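Myosin IE heavy chain (Dictyostelium discoideum, PDB 1LKX) is a single-headed myosin, here its motor domain, that binds actin, has actin-activated ATPase activity and may help move membranes relative to actin. Local coordinates at residues N55-S60 / H76-A81; D43-T48 / H583-I588; S60-Y65 / M115-F120. All blocks are in the same frame, centred on the assembly; numbering follows the deposited sequence.

Contact 1: N55-S60 / H76-A81. Unlike the reference sequence in segment 76-81: Met77 (reference Ile).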
ATOM      1  N   ASN A  55      16.050  17.681   8.302  1.00 54.86           N
ATOM      2  CA  ASN A  55      15.229  18.798   8.729  1.00 55.05           C
ATOM      3  C   ASN A  55      14.738  19.614   7.538  1.00 53.04           C
ATOM      4  O   ASN A  55      15.114  20.771   7.372  1.00 52.98           O
ATOM      5  CB  ASN A  55      16.016  19.678   9.703  1.00 57.02           C
ATOM      6  CG  ASN A  55      15.113  20.463  10.629  1.00 59.88           C
ATOM      7  OD1 ASN A  55      14.201  19.904  11.243  1.00 60.79           O
ATOM      8  ND2 ASN A  55      15.363  21.764  10.744  1.00 61.66           N
ATOM      9  N   ILE A  56      13.885  19.004   6.720  1.00 50.94           N
ATOM     10  CA  ILE A  56      13.337  19.667   5.546  1.00 49.03           C
ATOM     11  C   ILE A  56      11.823  19.526   5.465  1.00 48.40           C
ATOM     12  O   ILE A  56      11.223  19.775   4.420  1.00 48.12           O
ATOM     13  CB  ILE A  56      13.945  19.093   4.266  1.00 47.81           C
ATOM     14  CG1 ILE A  56      13.332  17.734   3.961  1.00 46.18           C
ATOM     15  CG2 ILE A  56      15.438  18.934   4.444  1.00 48.18           C
ATOM     16  CD1 ILE A  56      13.856  17.111   2.708  1.00 44.27           C
ATOM     17  N   TYR A  57      11.207  19.128   6.573  1.00 48.18           N
ATOM     18  CA  TYR A  57       9.766  18.954   6.608  1.00 48.48           C
ATOM     19  C   TYR A  57       9.139  19.826   7.684  1.00 49.51           C
ATOM     20  O   TYR A  57       8.182  19.435   8.349  1.00 49.71           O
ATOM     21  CB  TYR A  57       9.435  17.493   6.859  1.00 47.24           C
ATOM     22  CG  TYR A  57      10.026  16.560   5.836  1.00 45.61           C
ATOM     23  CD1 TYR A  57       9.597  16.579   4.512  1.00 44.13           C
ATOM     24  CD2 TYR A  57      11.018  15.650   6.195  1.00 45.59           C
ATOM     25  CE1 TYR A  57      10.141  15.709   3.570  1.00 44.98           C
ATOM     26  CE2 TYR A  57      11.572  14.777   5.264  1.00 45.02           C
ATOM     27  CZ  TYR A  57      11.129  14.808   3.952  1.00 45.11           C
ATOM     28  OH  TYR A  57      11.673  13.942   3.025  1.00 43.78           O
ATOM     29  N   LYS A  58       9.685  21.022   7.835  1.00 50.49           N
ATOM     30  CA  LYS A  58       9.199  21.980   8.811  1.00 51.58           C
ATOM     31  C   LYS A  58       8.113  22.847   8.187  1.00 53.06           C
ATOM     32  O   LYS A  58       8.148  23.125   6.988  1.00 52.81           O
ATOM     33  CB  LYS A  58      10.350  22.868   9.264  1.00 51.36           C
ATOM     34  CG  LYS A  58      11.539  22.104   9.808  1.00 51.75           C
ATOM     35  CD  LYS A  58      12.755  23.010  10.011  1.00 51.56           C
ATOM     36  CE  LYS A  58      13.529  23.252   8.708  1.00 52.41           C
ATOM     37  NZ  LYS A  58      12.813  24.070   7.677  1.00 52.24           N
ATOM     38  N   GLU A  59       7.155  23.276   9.008  1.00 54.75           N
ATOM     39  CA  GLU A  59       6.047  24.125   8.556  1.00 56.20           C
ATOM     40  C   GLU A  59       6.559  25.306   7.727  1.00 54.74           C
ATOM     41  O   GLU A  59       5.904  25.766   6.799  1.00 53.94           O
ATOM     42  CB  GLU A  59       5.254  24.631   9.765  1.00 59.65           C
ATOM     43  CG  GLU A  59       6.095  24.755  11.041  1.00 65.41           C
ATOM     44  CD  GLU A  59       7.477  25.367  10.794  1.00 69.50           C
ATOM     45  OE1 GLU A  59       7.558  26.556  10.406  1.00 72.55           O
ATOM     46  OE2 GLU A  59       8.489  24.652  10.986  1.00 71.12           O
ATOM     47  N   SER A  60       7.742  25.789   8.064  1.00 54.16           N
ATOM     48  CA  SER A  60       8.323  26.898   7.330  1.00 54.35           C
ATOM     49  C   SER A  60       8.571  26.419   5.900  1.00 53.31           C
ATOM     50  O   SER A  60       8.383  27.165   4.938  1.00 53.36           O
ATOM     51  CB  SER A  60       9.641  27.327   7.980  1.00 55.13           C
ATOM     52  OG  SER A  60      10.606  26.291   7.896  1.00 58.05           O
ATOM     53  N   HIS A  76      11.130  18.977  -4.167  1.00 42.38           N
ATOM     54  CA  HIS A  76      10.649  18.567  -2.861  1.00 41.14           C
ATOM     55  C   HIS A  76       9.261  17.978  -2.942  1.00 40.44           C
ATOM     56  O   HIS A  76       8.432  18.384  -3.758  1.00 38.20           O
ATOM     57  CB  HIS A  76      10.636  19.749  -1.884  1.00 41.71           C
ATOM     58  CG  HIS A  76      10.323  19.370  -0.465  1.00 40.90           C
ATOM     59  ND1 HIS A  76      11.273  19.377   0.536  1.00 40.72           N
ATOM     60  CD2 HIS A  76       9.169  18.973   0.119  1.00 40.60           C
ATOM     61  CE1 HIS A  76      10.718  19.000   1.673  1.00 40.26           C
ATOM     62  NE2 HIS A  76       9.441  18.747   1.447  1.00 41.38           N
ATOM     63  N   MET A  77       9.037  17.005  -2.069  1.00 40.97           N
ATOM     64  CA  MET A  77       7.774  16.316  -1.942  1.00 40.67           C
ATOM     65  C   MET A  77       6.617  17.323  -1.910  1.00 38.99           C
ATOM     66  O   MET A  77       5.554  17.100  -2.490  1.00 38.30           O
ATOM     67  CB  MET A  77       7.799  15.521  -0.646  1.00 43.94           C
ATOM     68  CG  MET A  77       6.651  14.590  -0.506  1.00 51.55           C
ATOM     69  SD  MET A  77       6.706  13.433  -1.864  1.00 60.41           S
ATOM     70  CE  MET A  77       5.598  14.288  -3.111  1.00 60.14           C
ATOM     71  N   TYR A  78       6.839  18.445  -1.236  1.00 36.37           N
ATOM     72  CA  TYR A  78       5.820  19.467  -1.107  1.00 33.35           C
ATOM     73  C   TYR A  78       5.354  20.077  -2.407  1.00 32.99           C
ATOM     74  O   TYR A  78       4.184  20.434  -2.546  1.00 33.35           O
ATOM     75  CB  TYR A  78       6.301  20.570  -0.191  1.00 30.00           C
ATOM     76  CG  TYR A  78       6.458  20.148   1.247  1.00 29.02           C
ATOM     77  CD1 TYR A  78       5.905  18.966   1.719  1.00 26.60           C
ATOM     78  CD2 TYR A  78       7.159  20.947   2.147  1.00 30.00           C
ATOM     79  CE1 TYR A  78       6.047  18.592   3.051  1.00 27.50           C
ATOM     80  CE2 TYR A  78       7.308  20.580   3.487  1.00 27.67           C
ATOM     81  CZ  TYR A  78       6.753  19.408   3.931  1.00 26.96           C
ATOM     82  OH  TYR A  78       6.910  19.045   5.246  1.00 24.58           O
ATOM     83  N   ALA A  79       6.268  20.204  -3.356  1.00 32.44           N
ATOM     84  CA  ALA A  79       5.928  20.785  -4.642  1.00 32.76           C
ATOM     85  C   ALA A  79       4.847  19.950  -5.314  1.00 33.12           C
ATOM     86  O   ALA A  79       4.006  20.470  -6.039  1.00 32.86           O
ATOM     87  CB  ALA A  79       7.162  20.841  -5.519  1.00 33.32           C
ATOM     88  N   LEU A  80       4.876  18.650  -5.063  1.00 34.08           N
ATOM     89  CA  LEU A  80       3.907  17.753  -5.655  1.00 36.52           C
ATOM     90  C   LEU A  80       2.568  17.996  -4.984  1.00 37.67           C
ATOM     91  O   LEU A  80       1.548  18.169  -5.649  1.00 38.40           O
ATOM     92  CB  LEU A  80       4.355  16.303  -5.454  1.00 38.67           C
ATOM     93  CG  LEU A  80       3.823  15.266  -6.450  1.00 40.60           C
ATOM     94  CD1 LEU A  80       2.416  14.814  -6.077  1.00 40.31           C
ATOM     95  CD2 LEU A  80       3.860  15.884  -7.854  1.00 41.96           C
ATOM     96  N   ALA A  81       2.577  18.021  -3.657  1.00 38.23           N
ATOM     97  CA  ALA A  81       1.354  18.258  -2.900  1.00 38.95           C
ATOM     98  C   ALA A  81       0.775  19.602  -3.296  1.00 39.04           C
ATOM     99  O   ALA A  81      -0.417  19.708  -3.567  1.00 38.11           O
ATOM    100  CB  ALA A  81       1.643  18.236  -1.402  1.00 40.00           C
TER

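Contact 2: D43-T48 / H583-I588. Unlike the reference sequence in segment 43-48: Thr48 (reference Arg).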
ATOM      1  N   ASP A  43       7.467  17.144 -13.169  1.00 50.22           N
ATOM      2  CA  ASP A  43       6.246  16.853 -12.410  1.00 50.52           C
ATOM      3  C   ASP A  43       6.278  15.538 -11.636  1.00 48.25           C
ATOM      4  O   ASP A  43       5.599  15.408 -10.621  1.00 49.07           O
ATOM      5  CB  ASP A  43       5.001  16.896 -13.323  1.00 53.56           C
ATOM      6  CG  ASP A  43       4.473  18.331 -13.545  1.00 56.74           C
ATOM      7  OD1 ASP A  43       4.133  19.013 -12.552  1.00 57.63           O
ATOM      8  OD2 ASP A  43       4.391  18.782 -14.712  1.00 58.05           O
ATOM      9  N   VAL A  44       7.049  14.565 -12.105  1.00 45.77           N
ATOM     10  CA  VAL A  44       7.157  13.300 -11.382  1.00 42.76           C
ATOM     11  C   VAL A  44       8.215  13.504 -10.315  1.00 41.67           C
ATOM     12  O   VAL A  44       9.244  14.119 -10.564  1.00 41.91           O
ATOM     13  CB  VAL A  44       7.606  12.143 -12.283  1.00 41.70           C
ATOM     14  CG1 VAL A  44       7.984  10.957 -11.427  1.00 39.84           C
ATOM     15  CG2 VAL A  44       6.494  11.765 -13.245  1.00 41.17           C
ATOM     16  N   VAL A  45       7.966  13.002  -9.118  1.00 40.44           N
ATOM     17  CA  VAL A  45       8.938  13.164  -8.052  1.00 38.96           C
ATOM     18  C   VAL A  45       9.669  11.867  -7.781  1.00 38.29           C
ATOM     19  O   VAL A  45       9.046  10.832  -7.558  1.00 38.45           O
ATOM     20  CB  VAL A  45       8.279  13.605  -6.747  1.00 37.96           C
ATOM     21  CG1 VAL A  45       9.354  13.953  -5.729  1.00 36.65           C
ATOM     22  CG2 VAL A  45       7.360  14.773  -7.002  1.00 38.02           C
ATOM     23  N   ILE A  46      10.994  11.923  -7.807  1.00 36.27           N
ATOM     24  CA  ILE A  46      11.794  10.746  -7.538  1.00 35.93           C
ATOM     25  C   ILE A  46      12.433  10.964  -6.179  1.00 36.30           C
ATOM     26  O   ILE A  46      13.089  11.978  -5.971  1.00 35.54           O
ATOM     27  CB  ILE A  46      12.903  10.568  -8.604  1.00 35.77           C
ATOM     28  CG1 ILE A  46      12.276  10.431 -10.001  1.00 35.23           C
ATOM     29  CG2 ILE A  46      13.755   9.349  -8.283  1.00 34.95           C
ATOM     30  CD1 ILE A  46      11.184   9.362 -10.131  1.00 34.96           C
ATOM     31  N   SER A  47      12.239  10.027  -5.254  1.00 37.18           N
ATOM     32  CA  SER A  47      12.820  10.163  -3.916  1.00 38.81           C
ATOM     33  C   SER A  47      13.650   8.953  -3.495  1.00 38.94           C
ATOM     34  O   SER A  47      13.312   7.814  -3.799  1.00 38.61           O
ATOM     35  CB  SER A  47      11.729  10.385  -2.869  1.00 38.93           C
ATOM     36  OG  SER A  47      11.203   9.140  -2.436  1.00 41.07           O
ATOM     37  N   THR A  48      14.724   9.214  -2.761  1.00 39.50           N
ATOM     38  CA  THR A  48      15.618   8.167  -2.296  1.00 40.44           C
ATOM     39  C   THR A  48      15.700   8.138  -0.779  1.00 41.01           C
ATOM     40  O   THR A  48      16.196   9.081  -0.155  1.00 41.82           O
ATOM     41  CB  THR A  48      17.032   8.376  -2.859  1.00 42.32           C
ATOM     42  OG1 THR A  48      17.500   9.688  -2.514  1.00 43.04           O
ATOM     43  CG2 THR A  48      17.021   8.234  -4.375  1.00 43.44           C
ATOM     44  N   HIS A 583      -0.607  12.437 -10.202  1.00 41.81           N
ATOM     45  CA  HIS A 583       0.557  13.109  -9.636  1.00 40.41           C
ATOM     46  C   HIS A 583       1.382  11.917  -9.218  1.00 40.38           C
ATOM     47  O   HIS A 583       0.902  11.074  -8.465  1.00 40.93           O
ATOM     48  CB  HIS A 583       0.161  13.940  -8.425  1.00 38.37           C
ATOM     49  CG  HIS A 583      -0.678  15.127  -8.770  1.00 37.48           C
ATOM     50  ND1 HIS A 583      -0.145  16.285  -9.297  1.00 36.67           N
ATOM     51  CD2 HIS A 583      -2.016  15.318  -8.715  1.00 36.18           C
ATOM     52  CE1 HIS A 583      -1.120  17.140  -9.551  1.00 36.77           C
ATOM     53  NE2 HIS A 583      -2.266  16.577  -9.208  1.00 37.33           N
ATOM     54  N   TYR A 584       2.611  11.826  -9.709  1.00 39.45           N
ATOM     55  CA  TYR A 584       3.414  10.660  -9.394  1.00 37.84           C
ATOM     56  C   TYR A 584       4.637  10.892  -8.541  1.00 36.55           C
ATOM     57  O   TYR A 584       5.353  11.879  -8.701  1.00 38.31           O
ATOM     58  CB  TYR A 584       3.835   9.955 -10.687  1.00 38.92           C
ATOM     59  CG  TYR A 584       2.888  10.157 -11.844  1.00 39.10           C
ATOM     60  CD1 TYR A 584       2.936  11.323 -12.617  1.00 40.54           C
ATOM     61  CD2 TYR A 584       1.947   9.188 -12.168  1.00 39.96           C
ATOM     62  CE1 TYR A 584       2.068  11.515 -13.687  1.00 41.98           C
ATOM     63  CE2 TYR A 584       1.068   9.361 -13.236  1.00 42.42           C
ATOM     64  CZ  TYR A 584       1.133  10.530 -13.994  1.00 43.88           C
ATOM     65  OH  TYR A 584       0.271  10.711 -15.061  1.00 45.67           O
ATOM     66  N   VAL A 585       4.854   9.962  -7.622  1.00 34.17           N
ATOM     67  CA  VAL A 585       6.005   9.975  -6.737  1.00 33.27           C
ATOM     68  C   VAL A 585       6.552   8.584  -6.910  1.00 33.79           C
ATOM     69  O   VAL A 585       5.792   7.641  -6.894  1.00 35.68           O
ATOM     70  CB  VAL A 585       5.615  10.163  -5.246  1.00 30.82           C
ATOM     71  CG1 VAL A 585       6.824   9.988  -4.358  1.00 27.34           C
ATOM     72  CG2 VAL A 585       5.041  11.540  -5.030  1.00 30.62           C
ATOM     73  N   ARG A 586       7.852   8.447  -7.108  1.00 34.53           N
ATOM     74  CA  ARG A 586       8.437   7.123  -7.255  1.00 35.69           C
ATOM     75  C   ARG A 586       9.623   6.999  -6.307  1.00 35.67           C
ATOM     76  O   ARG A 586      10.659   7.638  -6.502  1.00 36.01           O
ATOM     77  CB  ARG A 586       8.872   6.891  -8.701  1.00 36.53           C
ATOM     78  CG  ARG A 586       7.857   7.397  -9.697  1.00 39.02           C
ATOM     79  CD  ARG A 586       7.828   6.542 -10.932  1.00 42.30           C
ATOM     80  NE  ARG A 586       7.288   5.227 -10.627  1.00 45.81           N
ATOM     81  CZ  ARG A 586       7.032   4.300 -11.541  1.00 48.28           C
ATOM     82  NH1 ARG A 586       6.537   3.121 -11.167  1.00 50.23           N
ATOM     83  NH2 ARG A 586       7.265   4.558 -12.826  1.00 48.59           N
ATOM     84  N   CYS A 587       9.452   6.188  -5.268  1.00 35.02           N
ATOM     85  CA  CYS A 587      10.490   5.974  -4.275  1.00 35.24           C
ATOM     86  C   CYS A 587      11.481   4.900  -4.689  1.00 35.91           C
ATOM     87  O   CYS A 587      11.097   3.848  -5.220  1.00 36.40           O
ATOM     88  CB  CYS A 587       9.868   5.567  -2.949  1.00 36.35           C
ATOM     89  SG  CYS A 587       8.707   6.752  -2.289  1.00 38.33           S
ATOM     90  N   ILE A 588      12.760   5.169  -4.419  1.00 35.62           N
ATOM     91  CA  ILE A 588      13.850   4.253  -4.739  1.00 34.65           C
ATOM     92  C   ILE A 588      14.508   3.859  -3.428  1.00 34.36           C
ATOM     93  O   ILE A 588      14.900   4.722  -2.657  1.00 34.32           O
ATOM     94  CB  ILE A 588      14.933   4.933  -5.598  1.00 35.13           C
ATOM     95  CG1 ILE A 588      14.297   5.808  -6.691  1.00 34.38           C
ATOM     96  CG2 ILE A 588      15.853   3.874  -6.174  1.00 35.61           C
ATOM     97  CD1 ILE A 588      13.517   5.062  -7.745  1.00 33.40           C
TER
HETATM   98  O   HOH W   1       2.827  14.961 -10.737  1.00 41.42           O

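Contact 3: S60-Y65 / M115-F120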
ATOM      1  N   SER A  60       7.742  25.789   8.064  1.00 54.16           N
ATOM      2  CA  SER A  60       8.323  26.898   7.330  1.00 54.35           C
ATOM      3  C   SER A  60       8.571  26.419   5.900  1.00 53.31           C
ATOM      4  O   SER A  60       8.383  27.165   4.938  1.00 53.36           O
ATOM      5  CB  SER A  60       9.641  27.327   7.980  1.00 55.13           C
ATOM      6  OG  SER A  60      10.606  26.291   7.896  1.00 58.05           O
ATOM      7  N   ASP A  61       9.001  25.169   5.765  1.00 51.51           N
ATOM      8  CA  ASP A  61       9.246  24.607   4.449  1.00 50.21           C
ATOM      9  C   ASP A  61       7.889  24.501   3.763  1.00 48.45           C
ATOM     10  O   ASP A  61       7.763  24.731   2.561  1.00 46.82           O
ATOM     11  CB  ASP A  61       9.884  23.218   4.560  1.00 52.24           C
ATOM     12  CG  ASP A  61      11.175  23.222   5.363  1.00 53.09           C
ATOM     13  OD1 ASP A  61      12.113  23.964   5.001  1.00 52.89           O
ATOM     14  OD2 ASP A  61      11.253  22.471   6.358  1.00 54.56           O
ATOM     15  N   ILE A  62       6.869  24.152   4.544  1.00 46.76           N
ATOM     16  CA  ILE A  62       5.529  24.029   4.001  1.00 45.34           C
ATOM     17  C   ILE A  62       5.134  25.372   3.444  1.00 45.80           C
ATOM     18  O   ILE A  62       4.608  25.467   2.340  1.00 46.95           O
ATOM     19  CB  ILE A  62       4.528  23.617   5.070  1.00 43.07           C
ATOM     20  CG1 ILE A  62       4.752  22.152   5.428  1.00 43.16           C
ATOM     21  CG2 ILE A  62       3.127  23.834   4.573  1.00 42.12           C
ATOM     22  CD1 ILE A  62       3.712  21.579   6.355  1.00 43.07           C
ATOM     23  N   LYS A  63       5.410  26.414   4.213  1.00 46.20           N
ATOM     24  CA  LYS A  63       5.088  27.769   3.802  1.00 46.80           C
ATOM     25  C   LYS A  63       5.920  28.167   2.588  1.00 46.78           C
ATOM     26  O   LYS A  63       5.459  28.895   1.716  1.00 47.76           O
ATOM     27  CB  LYS A  63       5.362  28.742   4.949  1.00 47.80           C
ATOM     28  CG  LYS A  63       4.614  28.435   6.244  1.00 50.75           C
ATOM     29  CD  LYS A  63       5.034  29.370   7.374  1.00 52.44           C
ATOM     30  CE  LYS A  63       4.509  28.901   8.727  1.00 55.18           C
ATOM     31  NZ  LYS A  63       5.141  29.618   9.885  1.00 55.06           N
ATOM     32  N   ALA A  64       7.151  27.678   2.526  1.00 46.21           N
ATOM     33  CA  ALA A  64       8.045  28.015   1.425  1.00 45.30           C
ATOM     34  C   ALA A  64       7.592  27.501   0.068  1.00 45.23           C
ATOM     35  O   ALA A  64       7.690  28.213  -0.928  1.00 44.71           O
ATOM     36  CB  ALA A  64       9.434  27.509   1.724  1.00 45.81           C
ATOM     37  N   TYR A  65       7.097  26.267   0.023  1.00 45.04           N
ATOM     38  CA  TYR A  65       6.652  25.690  -1.238  1.00 43.83           C
ATOM     39  C   TYR A  65       5.211  25.996  -1.564  1.00 44.81           C
ATOM     40  O   TYR A  65       4.767  25.799  -2.699  1.00 43.90           O
ATOM     41  CB  TYR A  65       6.836  24.185  -1.233  1.00 42.13           C
ATOM     42  CG  TYR A  65       8.274  23.760  -1.236  1.00 40.16           C
ATOM     43  CD1 TYR A  65       8.990  23.666  -0.051  1.00 40.29           C
ATOM     44  CD2 TYR A  65       8.923  23.471  -2.427  1.00 39.19           C
ATOM     45  CE1 TYR A  65      10.318  23.294  -0.048  1.00 40.66           C
ATOM     46  CE2 TYR A  65      10.251  23.102  -2.441  1.00 40.60           C
ATOM     47  CZ  TYR A  65      10.948  23.016  -1.248  1.00 41.50           C
ATOM     48  OH  TYR A  65      12.283  22.677  -1.266  1.00 43.41           O
ATOM     49  N   MET A 115       0.288  14.407   3.238  1.00 40.63           N
ATOM     50  CA  MET A 115      -0.870  14.811   4.022  1.00 42.88           C
ATOM     51  C   MET A 115      -0.508  16.015   4.881  1.00 43.43           C
ATOM     52  O   MET A 115      -1.184  17.042   4.826  1.00 43.14           O
ATOM     53  CB  MET A 115      -1.345  13.678   4.904  1.00 45.22           C
ATOM     54  CG  MET A 115      -2.307  12.782   4.207  1.00 48.75           C
ATOM     55  SD  MET A 115      -3.066  11.755   5.428  1.00 58.28           S
ATOM     56  CE  MET A 115      -1.992  10.197   5.340  1.00 56.12           C
ATOM     57  N   GLN A 116       0.563  15.886   5.666  1.00 43.60           N
ATOM     58  CA  GLN A 116       1.022  16.982   6.512  1.00 43.28           C
ATOM     59  C   GLN A 116       0.891  18.314   5.771  1.00 40.99           C
ATOM     60  O   GLN A 116       0.369  19.277   6.318  1.00 40.57           O
ATOM     61  CB  GLN A 116       2.488  16.773   6.928  1.00 45.64           C
ATOM     62  CG  GLN A 116       3.146  18.042   7.463  1.00 49.20           C
ATOM     63  CD  GLN A 116       4.650  17.926   7.654  1.00 52.41           C
ATOM     64  OE1 GLN A 116       5.376  17.458   6.770  1.00 54.03           O
ATOM     65  NE2 GLN A 116       5.129  18.372   8.809  1.00 53.10           N
ATOM     66  N   PHE A 117       1.364  18.359   4.527  1.00 38.45           N
ATOM     67  CA  PHE A 117       1.297  19.582   3.730  1.00 36.39           C
ATOM     68  C   PHE A 117      -0.138  20.012   3.454  1.00 35.95           C
ATOM     69  O   PHE A 117      -0.539  21.125   3.811  1.00 35.15           O
ATOM     70  CB  PHE A 117       2.024  19.391   2.397  1.00 34.57           C
ATOM     71  CG  PHE A 117       1.964  20.597   1.499  1.00 32.68           C
ATOM     72  CD1 PHE A 117       2.957  21.575   1.557  1.00 32.18           C
ATOM     73  CD2 PHE A 117       0.906  20.765   0.607  1.00 31.97           C
ATOM     74  CE1 PHE A 117       2.899  22.702   0.739  1.00 30.54           C
ATOM     75  CE2 PHE A 117       0.838  21.886  -0.215  1.00 31.09           C
ATOM     76  CZ  PHE A 117       1.837  22.856  -0.150  1.00 30.26           C
ATOM     77  N   LEU A 118      -0.892  19.131   2.797  1.00 34.94           N
ATOM     78  CA  LEU A 118      -2.279  19.406   2.468  1.00 34.31           C
ATOM     79  C   LEU A 118      -3.029  19.832   3.726  1.00 35.03           C
ATOM     80  O   LEU A 118      -3.619  20.904   3.786  1.00 34.36           O
ATOM     81  CB  LEU A 118      -2.937  18.155   1.872  1.00 33.66           C
ATOM     82  CG  LEU A 118      -2.437  17.624   0.530  1.00 32.04           C
ATOM     83  CD1 LEU A 118      -3.375  16.574   0.001  1.00 29.65           C
ATOM     84  CD2 LEU A 118      -2.347  18.765  -0.455  1.00 34.38           C
ATOM     85  N   THR A 119      -2.992  18.976   4.736  1.00 36.19           N
ATOM     86  CA  THR A 119      -3.654  19.242   6.002  1.00 36.97           C
ATOM     87  C   THR A 119      -2.887  20.313   6.761  1.00 37.89           C
ATOM     88  O   THR A 119      -2.317  20.051   7.815  1.00 38.84           O
ATOM     89  CB  THR A 119      -3.721  17.958   6.844  1.00 36.25           C
ATOM     90  OG1 THR A 119      -4.553  18.182   7.976  1.00 37.75           O
ATOM     91  CG2 THR A 119      -2.342  17.539   7.320  1.00 35.49           C
ATOM     92  N   PHE A 120      -2.863  21.517   6.203  1.00 38.55           N
ATOM     93  CA  PHE A 120      -2.156  22.646   6.801  1.00 39.28           C
ATOM     94  C   PHE A 120      -2.348  23.871   5.921  1.00 40.19           C
ATOM     95  O   PHE A 120      -2.883  24.886   6.360  1.00 41.20           O
ATOM     96  CB  PHE A 120      -0.662  22.364   6.934  1.00 39.60           C
ATOM     97  CG  PHE A 120       0.110  23.491   7.573  1.00 40.94           C
ATOM     98  CD1 PHE A 120       0.356  23.504   8.942  1.00 41.02           C
ATOM     99  CD2 PHE A 120       0.582  24.551   6.805  1.00 41.57           C
ATOM    100  CE1 PHE A 120       1.060  24.556   9.535  1.00 39.99           C
ATOM    101  CE2 PHE A 120       1.287  25.607   7.392  1.00 41.61           C
ATOM    102  CZ  PHE A 120       1.524  25.603   8.762  1.00 40.54           C
TER

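Contact 1: N55-S60 / H76-A81
Lys58 NZ is gripped twice: Ser60 OG takes a hydrogen bond from it at 3.1 Å, and Asp61 OD2 forms a salt bridge with it. Lys58 stands at the N-cap position of helix 59-65, and its long chain, bent at chi3 and chi4, brings NZ to these two partners, where the carboxylate balances the charge. Between the two segments the contact is aromatic and apolar. Tyr78 reaches across with its hydroxyl at the edge of the Tyr57 ring and in its plane, OH lying 3.4 Å from Tyr57 CB; the hydroxyl itself is hydrogen-bonded to Gln116 OE1. His76, with CG anti to the backbone N (chi1 -172°), turns its imidazole obliquely against the Tyr57 ring, the centroids 5.5 Å apart and the planes at 64°. From 55-60, Ile56 brings CG1 to 3.7 Å from His76 CE1, and the same CG1 lies over the centre of one face of the Tyr57 ring. Tyr57 suits its place because one ring serves both this packing and the nucleotide pocket, where it touches ADP. The whole sits between strand 38-40, whose Tyr38 OH bonds Tyr57 OH, and helix 107-121, while helix 77-91 carries Tyr78 against helix 59-65.

Contact 2: D43-T48 / H583-I588
This is a buried parallel pairing of two beta strands in the central seven-stranded mixed sheet of the myosin motor domain. Strand 45-48 lies second from one margin, between the antiparallel outer strand 38-40 and strand 581-588, and the latter is flanked in turn by strand 95-100, which leads into the P-loop. The two strands run at 22° to each other, the twist expected of neighbours in such a sheet.

Val45 and Ser47 turn both their N-H and C=O groups toward strand 581-588, whereas Ile46 pairs by backbone hydrogen bond with Thr39 of strand 38-40 and Thr48 with Ile37, just before that strand. Val45 N gives a nearly straight bond to Tyr584 O at 2.9 Å, in the carbonyl plane. Val45 O receives Arg586 N at 2.7 Å, almost along the C=O axis. Ser47 N reaches Arg586 O at 3.1 Å from above the carbonyl plane, and Ile588 N meets Ser47 O at 2.8 Å.

Side chains alternate between the faces. On one, Ile46 and Arg586 run alongside one another in the same sense, Ile46 CD1 against Arg586 CB at 3.7 Å; the arginine suits this place because its methylene groups pack here while its bent chain carries NE to Ser100 OG and the guanidinium to Phe414. Branched Ile588 fills the same face beneath helix 601-611, its CG1 3.9 Å from Ile46 CG2. On the other face Val45 and Val585 meet helix 77-91, and the small Ser47 and Cys587 fit near the nucleotide site, where Cys587 touches Ala105. At the start of the pairing Val44 CG2 packs obliquely on the Tyr584 ring, 3.6 Å from CD1, and a water donates to Asp43 O at 2.8 Å and accepts a weak bond from Tyr584 N.

Contact 3: S60-Y65 / M115-F120
Apolar packing carries this contact, and Ile62 is its centre. Its two branches work in different directions. CG2, anti to the backbone N, enters between two phenylalanine rings, 3.5 Å from Phe120 CD2 and 3.8 Å from Phe117 CD1. CG1 continues into an extended chain (chi2 -173°), so that CD1 reaches Gln116 CG at 3.7 Å and also lies above one face of the Phe120 ring, displaced from its centre. A beta-branched residue suits the position because both arms can be used at once; an alanine here would probably loosen the seating of the two phenylalanine rings, since CG2 and CD1 would be gone.

The aromatic side chains both come from segment 115-120. Phe117 and Phe120 each hold CG anti to the backbone N, and Phe117 and Ile62 pass each other head to tail, with Phe117 CE1 3.6 Å from Ile62 O. Phe117 also meets the ring of Tyr78, a neighbour on helix 77-91. The short helix 59-65 lies across helix 107-121, the helix that follows the P-loop of this nucleotide-binding motor; the local axes cross at -72° and approach to 10.4 Å, a separation suited to bulky side chains.

The mixed contacts lie at the margin. Lys63 runs out in an extended chain, and its CE comes to the edge of the exposed Phe120 ring, 4.4 Å from CZ, so the aliphatic part packs while NZ makes a long, weak ion pair with Glu59. Gln116 likewise divides its roles: its CG, with CD behind it, packs on Ile62 CD1, and its amide reaches beyond the two segments, OE1 hydrogen-bonded to Tyr78 OH and NE2 to Tyr57 O.

From the N terminus, strand 45-48 comes first, but its partner strand 581-588 lies over five hundred residues later, so contact 2 closes a loop that encloses both other contacts. Next comes 55-60, which contact 1 joins to 76-81 over a short loop. Contact 3 then starts at Ser60, shared with contact 1, and runs to 115-120, beyond the far end of contact 1; the segments alternate, and the two contacts cross. Together they fasten helix 59-65 to helices 77-91 and 107-121. Helix 77-91 then reaches the sheet: Leu80 packs on Val45 and His583, and Met77 on Val585, joining contacts 1 and 2, while contacts 2 and 3 do not touch.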